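Local structure of probable amidase (Thermus thermophilus, 2DC0) at residues 186-191 and 203-208. The protein is a probable amidase, a member of the amidase family with a mixed beta sheet surrounded by helices, modelled here as two subunits. Numbering follows the deposited sequence.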
loop_
_atom_site.group_PDB
_atom_site.type_symbol
_atom_site.label_atom_id
_atom_site.label_comp_id
_atom_site.label_asym_id
_atom_site.label_seq_id
_atom_site.Cartn_x
_atom_site.Cartn_y
_atom_site.Cartn_z
ATOM N N PRO A 186 -5.995 8.579 -11.152
ATOM C CA PRO A 186 -5.451 9.235 -9.963
ATOM C C PRO A 186 -5.093 8.219 -8.893
ATOM O O PRO A 186 -5.348 7.018 -9.044
ATOM C CB PRO A 186 -6.598 10.134 -9.497
ATOM C CG PRO A 186 -7.409 10.356 -10.739
ATOM C CD PRO A 186 -7.390 8.990 -11.381
ATOM N N SER A 187 -4.506 8.708 -7.808
ATOM C CA SER A 187 -4.159 7.840 -6.688
ATOM C C SER A 187 -5.461 7.195 -6.242
ATOM O O SER A 187 -6.533 7.804 -6.333
ATOM C CB SER A 187 -3.586 8.656 -5.527
ATOM O OG SER A 187 -2.345 9.253 -5.878
ATOM N N TYR A 188 -5.371 5.966 -5.755
ATOM C CA TYR A 188 -6.551 5.247 -5.289
ATOM C C TYR A 188 -7.383 6.106 -4.334
ATOM O O TYR A 188 -6.835 6.791 -3.469
ATOM C CB TYR A 188 -6.130 3.961 -4.570
ATOM C CG TYR A 188 -7.283 3.179 -3.985
ATOM C CD1 TYR A 188 -8.046 2.321 -4.778
ATOM C CD2 TYR A 188 -7.612 3.294 -2.630
ATOM C CE1 TYR A 188 -9.105 1.596 -4.238
ATOM C CE2 TYR A 188 -8.672 2.573 -2.083
ATOM C CZ TYR A 188 -9.411 1.728 -2.889
ATOM O OH TYR A 188 -10.462 1.016 -2.343
ATOM N N GLY A 189 -8.701 6.081 -4.518
ATOM C CA GLY A 189 -9.600 6.811 -3.645
ATOM C C GLY A 189 -9.722 8.317 -3.770
ATOM O O GLY A 189 -10.623 8.902 -3.169
ATOM N N ARG A 190 -8.846 8.961 -4.533
ATOM C CA ARG A 190 -8.932 10.411 -4.663
ATOM C C ARG A 190 -10.294 10.826 -5.234
ATOM O O ARG A 190 -10.888 11.807 -4.787
ATOM C CB ARG A 190 -7.801 10.943 -5.540
ATOM C CG ARG A 190 -7.716 12.457 -5.543
ATOM C CD ARG A 190 -6.537 12.937 -6.363
ATOM N NE ARG A 190 -5.252 12.615 -5.743
ATOM C CZ ARG A 190 -4.756 13.228 -4.672
ATOM N NH1 ARG A 190 -5.436 14.204 -4.085
ATOM N NH2 ARG A 190 -3.568 12.876 -4.197
ATOM N N VAL A 191 -10.783 10.081 -6.220
ATOM C CA VAL A 191 -12.089 10.365 -6.812
ATOM C C VAL A 191 -13.039 9.301 -6.270
ATOM O O VAL A 191 -12.783 8.103 -6.400
ATOM C CB VAL A 191 -12.049 10.296 -8.357
ATOM C CG1 VAL A 191 -13.445 10.526 -8.928
ATOM C CG2 VAL A 191 -11.093 11.354 -8.896
ATOM N N THR A 203 -9.294 -2.117 -5.578
ATOM C CA THR A 203 -8.434 -1.868 -6.723
ATOM C C THR A 203 -9.054 -0.936 -7.764
ATOM O O THR A 203 -8.343 -0.424 -8.639
ATOM C CB THR A 203 -8.044 -3.197 -7.398
ATOM O OG1 THR A 203 -7.568 -4.111 -6.400
ATOM C CG2 THR A 203 -6.948 -2.972 -8.418
ATOM N N ASP A 204 -10.371 -0.715 -7.679
ATOM C CA ASP A 204 -11.066 0.171 -8.633
ATOM C C ASP A 204 -10.607 1.627 -8.480
ATOM O O ASP A 204 -10.259 2.065 -7.383
ATOM C CB ASP A 204 -12.589 0.177 -8.409
ATOM C CG ASP A 204 -13.271 -1.121 -8.796
ATOM O OD1 ASP A 204 -12.671 -1.961 -9.504
ATOM O OD2 ASP A 204 -14.444 -1.287 -8.387
ATOM N N HIS A 205 -10.642 2.369 -9.584
ATOM C CA HIS A 205 -10.277 3.787 -9.619
ATOM C C HIS A 205 -11.219 4.522 -10.578
ATOM O O HIS A 205 -11.562 3.991 -11.636
ATOM C CB HIS A 205 -8.866 4.012 -10.179
ATOM C CG HIS A 205 -7.752 3.528 -9.307
ATOM N ND1 HIS A 205 -7.491 2.191 -9.104
ATOM C CD2 HIS A 205 -6.771 4.206 -8.669
ATOM C CE1 HIS A 205 -6.392 2.066 -8.381
ATOM N NE2 HIS A 205 -5.935 3.273 -8.103
ATOM N N ALA A 206 -11.623 5.737 -10.217
ATOM C CA ALA A 206 -12.462 6.558 -11.087
ATOM C C ALA A 206 -11.517 7.596 -11.684
ATOM O O ALA A 206 -10.645 8.116 -10.987
ATOM C CB ALA A 206 -13.562 7.251 -10.284
ATOM N N GLY A 207 -11.679 7.906 -12.966
ATOM C CA GLY A 207 -10.789 8.874 -13.588
ATOM C C GLY A 207 -11.293 9.396 -14.920
ATOM O O GLY A 207 -12.165 8.783 -15.542
ATOM N N PRO A 208 -10.756 10.528 -15.392
ATOM C CA PRO A 208 -11.177 11.122 -16.659
ATOM C C PRO A 208 -10.445 10.679 -17.922
ATOM O O PRO A 208 -9.296 10.211 -17.882
ATOM C CB PRO A 208 -10.965 12.604 -16.412
ATOM C CG PRO A 208 -9.654 12.582 -15.665
ATOM C CD PRO A 208 -9.858 11.446 -14.662
HETATM O O HOH W 1 -10.477 4.429 -5.872
HETATM O O HOH W 2 -11.095 6.408 -7.633
#
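Tyr188 turns the edge of its ring toward one face of the His205 imidazole in a T-shaped aromatic pair. The ring centroids lie 5.5 Å apart and the planes meet at 80°. Tyr188 CD1 sits above the imidazole, offset toward its rim. The tyrosine CG is anti to the backbone N (chi1 177°), which sets the ring across the imidazole, with Tyr188 CE1 3.4 Å from Asp204 O. Its hydroxyl ends in a hydrogen bond to Arg201 O. The end of the imidazole reaches 186-191, with His205 CD2 3.2 Å from Pro186 O, near the ring plane. His205 ND1, also on the ring edge, makes weak hydrogen bonds to Thr203 O and Asp167 O.

Ala206 continues the contact with nonpolar packing. Its CB lies 3.5 Å from Val191 CG1. The Pro186 ring touches the same residue through CD, 3.4 Å from Ala206 O.

No direct hydrogen bond joins the two segments; two waters do it instead. One accepts from Gly189 N and donates to Asp204 O. The other donates to Val191 O and accepts from Ala206 N, at 2.7 Å each. So the waters give these four backbone atoms a polar partner inside this buried contact. A type II turn from Ser187 to Arg190, with Gly189 at positive phi, bends 186-191.

The contact joins the loop that leaves strand 182-185 to strand 206-210, its antiparallel neighbour in the large mixed sheet, and the residues leading into it. Helix 213-224 packs against Val191 and Pro208, while Glu335 of the second subunit touches Tyr188.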